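Local coordinates for epoxyqueuosine reductase (Streptococcus thermophilus, PDB 5D6S), which belongs to the epoxyqueuosine reductase QueG family and holds cobalamin and two iron/sulfur clusters within a single chain of mixed helices and strands, at residues Lys153-Asp157 with Thr158-Val162; Ala165-Arg169 with Ala170-Phe174; Gly230-Ala234 with Arg235-Ser239; Ser314-Gly317 with Lys318-Gln322. All coordinates share one frame; numbering follows the deposited sequence.

In the fold
From the N terminus, the four contacts follow one another in series, each closing a short local turn, and none nests in or crosses another. Interaction 1 turns the chain from strand 152-155, an outermost strand of a four-stranded antiparallel sheet, toward helix 163-169. Interaction 2 ends that same helix and leads to strand 174-175. The two meet where L161 CD1 lies 4.1 Å from V166 CG2. Interaction 3, its centre about 20 Å from that of interaction 1, begins helix 238-243 beside an iron/sulfur cluster. Interaction 4 brings the chain into helix 318-331 of the C-terminal helical region, its centre about 32 Å from that of interaction 2.

Interaction 1: residues Lys153-Asp157 with Thr158-Val162; sequences KGMVD and TGALV
M155 lies crosswise to L161, the two side chains meeting at about a right angle, with M155 SD 3.7 Å from L161 CG. The methionine gets there by holding CG beside its backbone N (chi1 -69°) and running fully extended beyond it, which carries its tip across the following loop. M155 CG lies 4.0 Å from G159 CA, and the terminal methyl M155 CE ends 3.7 Å from A160 N. Near the start of the loop the chain thus passes the methionine as bare backbone at G159, and further on L161 crosses its sulfur. Both M155 and L161 also rest on E194 and I196, which sets their packing beside strand 190-197, the neighbour of the outermost strand 152-155.

The polar half of the contact is a classic gamma turn centred on D157, whose backbone angles (phi 70°, psi -50°) fit that class. Its bond runs from T158 N to V156 O at 2.7 Å, and the donor stands above the carbonyl plane. T158 OG1 adds a weak bond to the same V156 O at 3.4 Å, placing two donors of one residue on a single acceptor. The D157 carboxylate points elsewhere: CG is anti to the backbone N, and OD2 bonds H129 NE2, while D157 N bonds D163 OD2.

V156 O is taken up within the turn, while D157 O and L161 O both hydrogen-bond one and the same nitrogen of cobalamin. Two backbone carbonyls of this loop thus serve a single polar atom of the ligand, apart from the apolar M155-L161 packing.

Interaction 2: residues Ala165-Arg169 with Ala170-Phe174; sequences AVAKR and AGIGF
A167 CB packs against the start of the I172 side chain, with I172 CB 3.9 Å from A167 CB and 3.4 Å from A167 O. I172 CB thus meets both the methyl and the carbonyl oxygen of the residue five positions earlier, with I172 CD1 close to the same oxygen. Beside it, A170 CB approaches V166 O at 3.5 Å, and A170 N gives that oxygen a weak bond.

Two further bonds define a Schellman motif at the end of helix 163-169. I172 N reaches A167 O at 2.8 Å, nearly straight on to the carbonyl (C=O...N angle 170°), and G171 N reaches K168 O, also at 2.8 Å, from above the carbonyl plane. G171 leaves the helix with positive phi (61°), a backbone shape that suits glycine. The A167-I172 packing is the apolar contact that commonly accompanies this cap.

On another side of the cap, K168 CA lies 3.5 Å from G173 O in a CA-H...O contact. K168 CB and CG pass the same oxygen before the chain leads away from the turn and touches cobalamin. R169 also leads off: its guanidinium donates to D52 O, D53 O and T49 OG1 and makes a cation-pi contact with F54.

Interaction 3: residues Gly230-Ala234 with Arg235-Ser239; sequences GTMNA and RRCLS. With SF4 (iron/sulfur cluster), chain G.
M232 and C237 come together at an iron/sulfur cluster of the 4Fe-4S double cluster binding domain, where a short 3-10 turn delivers C237 to the N-cap of helix 238-243. Metal coordination comes first: C237 SG binds the iron FE1 at 2.1 Å. The sulfur stands anti to its own backbone N (chi1 -167°), and it also accepts a weak capping bond from S239 N, so one atom serves both the metal and the helix start.

Backbone hydrogen bonds form the turn. R236 N donates to N233 O at 2.8 Å, and C237 N to A234 O at 2.9 Å, each donor standing above the plane of its carbonyl.

Polar side chains meet by van der Waals contact. N233 OD1 lies 3.8 Å from R236 CD, the amide and guanidinium planes being 59° apart; the charged end of R236 continues to a salt bridge with E251, whereas R235 NH1 bonds T70 O. S239 OG, past the cap, bonds cobalamin.

The apolar contact is that of M232 CE with C237 CB, at 4.3 Å. A bend at the last torsion of M232 (chi3 -89°) also brings this methyl into van der Waals contact with the cluster, M232 CE lying 3.6 Å from the sulfide S2.

Interaction 4: residues Ser314-Gly317 with Lys318-Gln322; sequences SWRG and KNILQ
G317 hands the chain on to K318 at the approach to helix 318-331, with its carbonyl oxygen lying near the side chains of I320 and L321. The turn just before is type I, spanning S314 to G317 and closed by G317 N to S314 O at 3.1 Å. G317 itself sits at phi 86°, psi -177°, angles at which a CB would press on the preceding carbonyl oxygen. K318 leads away from this turn, and a bend at its last torsion (chi4 59°) brings NZ back over the first helical turn.

N319 takes up that ammonium: K318 NZ donates to N319 OD1 at 3.0 Å, arriving nearly head-on to the amide carbonyl.

I320 carries the apolar part. Its CD1 lies 3.9 Å from R316 CD and equally near R316 CB, the two side chains crossing at about a right angle, while I320 CG1 sits 3.9 Å from G317 O. On the arginine's other flank, R316 CG stands over the centre of the W315 ring, and R316 NH2 bonds Q243 O. L321 brings CG near G317 O as well and also packs on F304 of helix 301-308.

Q322 supplies the second amide oxygen, K318 NZ to Q322 OE1 at 3.3 Å, and its NE2 bonds F296 O and L299 O. The lysine charge, close to a helix start where a cation is expected to be disfavoured, is thus probably eased by two neutral amide oxygens, while aliphatic arginine-isoleucine packing joins the turn to the helix.

Interaction 1: residues Lys153-Asp157 with Thr158-Val162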
loop_
_atom_site.group_PDB
_atom_site.type_symbol
_atom_site.label_atom_id
_atom_site.label_comp_id
_atom_site.label_asym_id
_atom_site.label_seq_id
_atom_site.Cartn_x
_atom_site.Cartn_y
_atom_site.Cartn_z
ATOM N N LYS A 153 -21.582 6.867 10.062
ATOM C CA LYS A 153 -20.286 7.493 9.891
ATOM C C LYS A 153 -19.385 6.477 9.190
ATOM O O LYS A 153 -18.996 5.477 9.779
ATOM C CB LYS A 153 -19.752 7.900 11.265
ATOM C CG LYS A 153 -18.306 8.326 11.318
ATOM C CD LYS A 153 -18.012 9.461 10.363
ATOM C CE LYS A 153 -16.669 10.076 10.710
ATOM N NZ LYS A 153 -16.108 10.761 9.523
ATOM N N GLY A 154 -19.082 6.736 7.924
ATOM C CA GLY A 154 -18.299 5.809 7.101
ATOM C C GLY A 154 -16.801 6.053 7.165
ATOM O O GLY A 154 -16.353 7.186 7.188
ATOM N N MET A 155 -16.027 4.975 7.152
ATOM C CA MET A 155 -14.569 5.050 7.132
ATOM C C MET A 155 -13.967 4.055 6.139
ATOM O O MET A 155 -14.439 2.935 6.023
ATOM C CB MET A 155 -14.008 4.765 8.528
ATOM C CG MET A 155 -14.325 5.850 9.519
ATOM S SD MET A 155 -13.644 5.413 11.115
ATOM C CE MET A 155 -13.889 6.954 12.001
ATOM N N VAL A 156 -12.913 4.458 5.446
ATOM C CA VAL A 156 -12.113 3.499 4.683
ATOM C C VAL A 156 -10.668 4.007 4.558
ATOM O O VAL A 156 -10.411 4.981 3.869
ATOM C CB VAL A 156 -12.786 3.150 3.331
ATOM C CG1 VAL A 156 -13.380 4.384 2.696
ATOM C CG2 VAL A 156 -11.830 2.449 2.390
ATOM N N ASP A 157 -9.770 3.368 5.310
ATOM C CA ASP A 157 -8.342 3.682 5.380
ATOM C C ASP A 157 -8.049 5.004 6.090
ATOM O O ASP A 157 -7.219 5.058 6.993
ATOM C CB ASP A 157 -7.704 3.614 3.986
ATOM C CG ASP A 157 -6.197 3.875 4.004
ATOM O OD1 ASP A 157 -5.438 3.127 4.648
ATOM O OD2 ASP A 157 -5.754 4.780 3.277
ATOM N N THR A 158 -8.730 6.067 5.684
ATOM C CA THR A 158 -8.370 7.427 6.088
ATOM C C THR A 158 -9.070 7.860 7.338
ATOM O O THR A 158 -8.858 8.957 7.831
ATOM C CB THR A 158 -8.796 8.421 5.000
ATOM O OG1 THR A 158 -10.198 8.296 4.752
ATOM C CG2 THR A 158 -8.064 8.170 3.698
ATOM N N GLY A 159 -9.940 7.001 7.858
ATOM C CA GLY A 159 -10.608 7.248 9.133
ATOM C C GLY A 159 -9.718 6.940 10.344
ATOM O O GLY A 159 -8.609 6.409 10.210
ATOM N N ALA A 160 -10.254 7.215 11.540
ATOM C CA ALA A 160 -9.527 7.096 12.817
ATOM C C ALA A 160 -9.438 5.679 13.377
ATOM O O ALA A 160 -8.491 5.336 14.082
ATOM C CB ALA A 160 -10.174 7.974 13.854
ATOM N N LEU A 161 -10.395 4.844 13.046
ATOM C CA LEU A 161 -10.353 3.474 13.548
ATOM C C LEU A 161 -9.236 2.633 12.928
ATOM O O LEU A 161 -8.766 2.898 11.813
ATOM C CB LEU A 161 -11.706 2.765 13.352
ATOM C CG LEU A 161 -12.860 3.417 14.127
ATOM C CD1 LEU A 161 -14.120 2.605 13.906
ATOM C CD2 LEU A 161 -12.554 3.551 15.608
ATOM N N VAL A 162 -8.867 1.591 13.668
ATOM C CA VAL A 162 -7.978 0.547 13.186
ATOM C C VAL A 162 -8.826 -0.408 12.343
ATOM O O VAL A 162 -9.468 -1.289 12.869
ATOM C CB VAL A 162 -7.306 -0.198 14.353
ATOM C CG1 VAL A 162 -6.304 -1.200 13.819
ATOM C CG2 VAL A 162 -6.634 0.791 15.293
#

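Interaction 2: residues Ala165-Arg169 with Ala170-Phe174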
loop_
_atom_site.group_PDB
_atom_site.type_symbol
_atom_site.label_atom_id
_atom_site.label_comp_id
_atom_site.label_asym_id
_atom_site.label_seq_id
_atom_site.Cartn_x
_atom_site.Cartn_y
_atom_site.Cartn_z
ATOM N N ALA A 165 -8.627 -4.280 12.992
ATOM C CA ALA A 165 -9.108 -4.838 14.257
ATOM C C ALA A 165 -10.626 -4.817 14.331
ATOM O O ALA A 165 -11.258 -5.639 15.006
ATOM C CB ALA A 165 -8.523 -4.064 15.437
ATOM N N VAL A 166 -11.207 -3.867 13.630
ATOM C CA VAL A 166 -12.646 -3.829 13.471
ATOM C C VAL A 166 -13.132 -5.061 12.717
ATOM O O VAL A 166 -14.044 -5.741 13.165
ATOM C CB VAL A 166 -13.089 -2.555 12.728
ATOM C CG1 VAL A 166 -14.518 -2.681 12.240
ATOM C CG2 VAL A 166 -12.930 -1.348 13.640
ATOM N N ALA A 167 -12.516 -5.337 11.572
ATOM C CA ALA A 167 -12.887 -6.485 10.751
ATOM C C ALA A 167 -12.683 -7.831 11.466
ATOM O O ALA A 167 -13.358 -8.812 11.135
ATOM C CB ALA A 167 -12.113 -6.463 9.453
ATOM N N LYS A 168 -11.755 -7.885 12.415
ATOM C CA LYS A 168 -11.592 -9.084 13.228
ATOM C C LYS A 168 -12.765 -9.291 14.202
ATOM O O LYS A 168 -13.423 -10.334 14.152
ATOM C CB LYS A 168 -10.283 -9.075 14.011
ATOM C CG LYS A 168 -10.135 -10.322 14.863
ATOM C CD LYS A 168 -8.818 -10.404 15.594
ATOM C CE LYS A 168 -9.032 -11.049 16.950
ATOM N NZ LYS A 168 -7.819 -10.986 17.782
ATOM N N ARG A 169 -13.020 -8.318 15.080
ATOM C CA ARG A 169 -14.204 -8.381 15.959
ATOM C C ARG A 169 -15.504 -8.650 15.201
ATOM O O ARG A 169 -16.455 -9.133 15.796
ATOM C CB ARG A 169 -14.415 -7.111 16.802
ATOM C CG ARG A 169 -13.589 -7.027 18.075
ATOM C CD ARG A 169 -14.310 -6.336 19.238
ATOM N NE ARG A 169 -15.192 -5.217 18.856
ATOM C CZ ARG A 169 -15.166 -3.979 19.380
ATOM N NH1 ARG A 169 -16.037 -3.063 18.949
ATOM N NH2 ARG A 169 -14.291 -3.637 20.327
ATOM N N ALA A 170 -15.566 -8.299 13.925
ATOM C CA ALA A 170 -16.786 -8.499 13.158
ATOM C C ALA A 170 -16.791 -9.828 12.414
ATOM O O ALA A 170 -17.707 -10.125 11.649
ATOM C CB ALA A 170 -16.993 -7.343 12.194
ATOM N N GLY A 171 -15.752 -10.620 12.628
ATOM C CA GLY A 171 -15.614 -11.919 11.975
ATOM C C GLY A 171 -15.541 -11.874 10.455
ATOM O O GLY A 171 -16.147 -12.697 9.777
ATOM N N ILE A 172 -14.774 -10.926 9.915
ATOM C CA ILE A 172 -14.442 -10.933 8.470
ATOM C C ILE A 172 -13.315 -11.939 8.249
ATOM O O ILE A 172 -13.266 -12.635 7.230
ATOM C CB ILE A 172 -14.040 -9.531 7.926
ATOM C CG1 ILE A 172 -15.260 -8.808 7.372
ATOM C CG2 ILE A 172 -13.033 -9.627 6.783
ATOM C CD1 ILE A 172 -16.271 -8.431 8.419
ATOM N N GLY A 173 -12.407 -11.988 9.215
ATOM C CA GLY A 173 -11.300 -12.894 9.141
ATOM C C GLY A 173 -10.491 -12.666 10.390
ATOM O O GLY A 173 -10.937 -11.964 11.292
ATOM N N PHE A 174 -9.312 -13.278 10.431
ATOM C CA PHE A 174 -8.404 -13.164 11.559
ATOM C C PHE A 174 -7.172 -12.326 11.180
ATOM O O PHE A 174 -6.854 -12.164 9.989
ATOM C CB PHE A 174 -7.949 -14.541 12.014
ATOM C CG PHE A 174 -6.962 -15.197 11.086
ATOM C CD1 PHE A 174 -7.377 -15.765 9.879
ATOM C CD2 PHE A 174 -5.621 -15.275 11.432
ATOM C CE1 PHE A 174 -6.467 -16.397 9.037
ATOM C CE2 PHE A 174 -4.711 -15.898 10.589
ATOM C CZ PHE A 174 -5.140 -16.459 9.389
#

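Interaction 3: residues Gly230-Ala234 with Arg235-Ser239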
loop_
_atom_site.group_PDB
_atom_site.type_symbol
_atom_site.label_atom_id
_atom_site.label_comp_id
_atom_site.label_asym_id
_atom_site.label_seq_id
_atom_site.Cartn_x
_atom_site.Cartn_y
_atom_site.Cartn_z
ATOM N N GLY A 230 1.891 -9.860 14.766
ATOM C CA GLY A 230 1.017 -9.009 13.924
ATOM C C GLY A 230 1.379 -7.534 13.979
ATOM O O GLY A 230 0.604 -6.664 13.602
ATOM N N THR A 231 2.570 -7.268 14.486
ATOM C CA THR A 231 3.065 -5.930 14.763
ATOM C C THR A 231 4.371 -5.744 14.003
ATOM O O THR A 231 4.953 -6.725 13.520
ATOM C CB THR A 231 3.156 -5.744 16.285
ATOM O OG1 THR A 231 2.207 -4.739 16.661
ATOM C CG2 THR A 231 4.544 -5.371 16.811
ATOM N N MET A 232 4.823 -4.498 13.871
ATOM C CA MET A 232 5.764 -4.139 12.798
ATOM C C MET A 232 6.659 -2.951 13.125
ATOM O O MET A 232 6.227 -2.040 13.815
ATOM C CB MET A 232 4.906 -3.813 11.571
ATOM C CG MET A 232 5.621 -3.191 10.405
ATOM S SD MET A 232 4.415 -2.670 9.172
ATOM C CE MET A 232 4.250 -4.146 8.166
ATOM N N ASN A 233 7.902 -2.955 12.641
ATOM C CA ASN A 233 8.635 -1.671 12.469
ATOM C C ASN A 233 8.355 -1.051 11.089
ATOM O O ASN A 233 9.058 -1.336 10.139
ATOM C CB ASN A 233 10.133 -1.824 12.639
ATOM C CG ASN A 233 10.851 -0.481 12.620
ATOM O OD1 ASN A 233 12.034 -0.388 12.931
ATOM N ND2 ASN A 233 10.124 0.572 12.343
ATOM N N ALA A 234 7.289 -0.254 10.977
ATOM C CA ALA A 234 6.725 0.116 9.669
ATOM C C ALA A 234 7.669 0.981 8.841
ATOM O O ALA A 234 7.642 1.004 7.614
ATOM C CB ALA A 234 5.404 0.835 9.876
ATOM N N ARG A 235 8.413 1.784 9.569
ATOM C CA ARG A 235 9.584 2.459 9.133
ATOM C C ARG A 235 10.468 1.594 8.210
ATOM O O ARG A 235 11.142 2.148 7.348
ATOM C CB ARG A 235 10.352 2.773 10.405
ATOM C CG ARG A 235 10.760 4.203 10.678
ATOM C CD ARG A 235 9.612 5.172 10.839
ATOM N NE ARG A 235 10.036 6.344 10.084
ATOM C CZ ARG A 235 9.249 7.272 9.549
ATOM N NH1 ARG A 235 7.939 7.255 9.700
ATOM N NH2 ARG A 235 9.808 8.227 8.848
ATOM N N ARG A 236 10.476 0.267 8.382
ATOM C CA ARG A 236 11.255 -0.648 7.503
ATOM C C ARG A 236 10.391 -1.488 6.558
ATOM O O ARG A 236 10.885 -2.349 5.863
ATOM C CB ARG A 236 12.147 -1.577 8.314
ATOM C CG ARG A 236 13.149 -0.844 9.196
ATOM C CD ARG A 236 14.041 -1.764 10.037
ATOM N NE ARG A 236 14.505 -2.911 9.251
ATOM C CZ ARG A 236 15.505 -2.875 8.377
ATOM N NH1 ARG A 236 16.219 -1.746 8.172
ATOM N NH2 ARG A 236 15.804 -3.967 7.705
ATOM N N CYS A 237 9.097 -1.246 6.524
ATOM C CA CYS A 237 8.286 -1.872 5.488
ATOM C C CYS A 237 8.631 -1.243 4.126
ATOM O O CYS A 237 8.688 -0.023 3.993
ATOM C CB CYS A 237 6.774 -1.720 5.734
ATOM S SG CYS A 237 5.825 -2.830 4.646
ATOM N N LEU A 238 8.838 -2.076 3.121
ATOM C CA LEU A 238 9.051 -1.589 1.773
ATOM C C LEU A 238 7.817 -0.909 1.232
ATOM O O LEU A 238 7.924 -0.059 0.345
ATOM C CB LEU A 238 9.433 -2.735 0.845
ATOM C CG LEU A 238 10.766 -3.438 1.127
ATOM C CD1 LEU A 238 10.990 -4.474 0.046
ATOM C CD2 LEU A 238 11.927 -2.476 1.187
ATOM N N SER A 239 6.633 -1.283 1.720
ATOM C CA SER A 239 5.418 -0.589 1.258
ATOM C C SER A 239 5.506 0.879 1.630
ATOM O O SER A 239 5.108 1.773 0.871
ATOM C CB SER A 239 4.159 -1.192 1.856
ATOM O OG SER A 239 2.994 -0.589 1.290
HETATM FE FE1 SF4 G . 6.301 -4.889 4.446
HETATM FE FE2 SF4 G . 7.023 -6.414 2.495
HETATM FE FE3 SF4 G . 5.263 -7.255 4.228
HETATM FE FE4 SF4 G . 7.727 -7.034 4.917
HETATM S S1 SF4 G . 6.929 -8.293 3.462
HETATM S S2 SF4 G . 6.048 -6.351 5.949
HETATM S S3 SF4 G . 8.263 -5.317 3.735
HETATM S S4 SF4 G . 5.080 -5.636 2.891
#

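Interaction 4: residues Ser314-Gly317 with Lys318-Gln322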
loop_
_atom_site.group_PDB
_atom_site.type_symbol
_atom_site.label_atom_id
_atom_site.label_comp_id
_atom_site.label_asym_id
_atom_site.label_seq_id
_atom_site.Cartn_x
_atom_site.Cartn_y
_atom_site.Cartn_z
ATOM N N SER A 314 -1.504 6.874 -6.667
ATOM C CA SER A 314 -1.260 8.211 -7.200
ATOM C C SER A 314 -1.439 9.294 -6.163
ATOM O O SER A 314 -1.352 10.482 -6.476
ATOM C CB SER A 314 -2.172 8.479 -8.398
ATOM O OG SER A 314 -3.528 8.716 -8.038
ATOM N N TRP A 315 -1.670 8.911 -4.916
ATOM C CA TRP A 315 -2.100 9.880 -3.880
ATOM C C TRP A 315 -1.047 10.916 -3.444
ATOM O O TRP A 315 -1.381 11.901 -2.770
ATOM C CB TRP A 315 -2.639 9.147 -2.636
ATOM C CG TRP A 315 -1.603 8.473 -1.779
ATOM C CD1 TRP A 315 -1.030 7.266 -1.999
ATOM C CD2 TRP A 315 -1.042 8.973 -0.561
ATOM N NE1 TRP A 315 -0.125 6.976 -0.993
ATOM C CE2 TRP A 315 -0.107 8.018 -0.110
ATOM C CE3 TRP A 315 -1.227 10.146 0.183
ATOM C CZ2 TRP A 315 0.624 8.185 1.047
ATOM C CZ3 TRP A 315 -0.499 10.317 1.333
ATOM C CH2 TRP A 315 0.428 9.342 1.757
ATOM N N ARG A 316 0.213 10.681 -3.783
ATOM C CA ARG A 316 1.252 11.680 -3.520
ATOM C C ARG A 316 1.853 12.280 -4.771
ATOM O O ARG A 316 2.856 12.966 -4.689
ATOM C CB ARG A 316 2.381 11.065 -2.700
ATOM C CG ARG A 316 1.890 10.203 -1.570
ATOM C CD ARG A 316 2.998 10.012 -0.559
ATOM N NE ARG A 316 2.957 11.008 0.496
ATOM C CZ ARG A 316 3.753 10.997 1.549
ATOM N NH1 ARG A 316 3.597 11.916 2.473
ATOM N NH2 ARG A 316 4.716 10.085 1.687
ATOM N N GLY A 317 1.300 11.956 -5.935
ATOM C CA GLY A 317 1.849 12.432 -7.196
ATOM C C GLY A 317 2.957 11.559 -7.768
ATOM O O GLY A 317 3.308 10.509 -7.227
ATOM N N LYS A 318 3.507 12.021 -8.878
ATOM C CA LYS A 318 4.383 11.223 -9.696
ATOM C C LYS A 318 5.788 11.021 -9.089
ATOM O O LYS A 318 6.474 10.023 -9.400
ATOM C CB LYS A 318 4.487 11.852 -11.084
ATOM C CG LYS A 318 5.294 13.144 -11.143
ATOM C CD LYS A 318 5.412 13.594 -12.591
ATOM C CE LYS A 318 6.010 14.962 -12.717
ATOM N NZ LYS A 318 7.372 15.034 -12.122
ATOM N N ASN A 319 6.230 11.981 -8.277
ATOM C CA ASN A 319 7.636 12.034 -7.899
ATOM C C ASN A 319 8.155 10.825 -7.122
ATOM O O ASN A 319 9.234 10.293 -7.444
ATOM C CB ASN A 319 7.935 13.301 -7.163
ATOM C CG ASN A 319 8.014 14.529 -8.081
ATOM O OD1 ASN A 319 7.982 14.454 -9.292
ATOM N ND2 ASN A 319 8.132 15.671 -7.463
ATOM N N ILE A 320 7.409 10.351 -6.135
ATOM C CA ILE A 320 7.859 9.155 -5.434
ATOM C C ILE A 320 7.907 7.926 -6.368
ATOM O O ILE A 320 8.825 7.110 -6.311
ATOM C CB ILE A 320 7.023 8.823 -4.190
ATOM C CG1 ILE A 320 5.535 8.774 -4.512
ATOM C CG2 ILE A 320 7.301 9.806 -3.075
ATOM C CD1 ILE A 320 4.763 8.021 -3.465
ATOM N N LEU A 321 6.963 7.852 -7.279
ATOM C CA LEU A 321 6.957 6.759 -8.240
ATOM C C LEU A 321 8.092 6.849 -9.236
ATOM O O LEU A 321 8.713 5.843 -9.528
ATOM C CB LEU A 321 5.610 6.697 -8.967
ATOM C CG LEU A 321 4.413 6.578 -8.009
ATOM C CD1 LEU A 321 3.128 6.454 -8.796
ATOM C CD2 LEU A 321 4.578 5.370 -7.100
ATOM N N GLN A 322 8.394 8.045 -9.746
ATOM C CA GLN A 322 9.496 8.177 -10.694
ATOM C C GLN A 322 10.838 7.897 -10.016
ATOM O O GLN A 322 11.713 7.273 -10.612
ATOM C CB GLN A 322 9.460 9.535 -11.381
ATOM C CG GLN A 322 8.252 9.643 -12.313
ATOM C CD GLN A 322 8.118 10.981 -13.020
ATOM O OE1 GLN A 322 8.570 12.014 -12.518
ATOM N NE2 GLN A 322 7.469 10.969 -14.185
#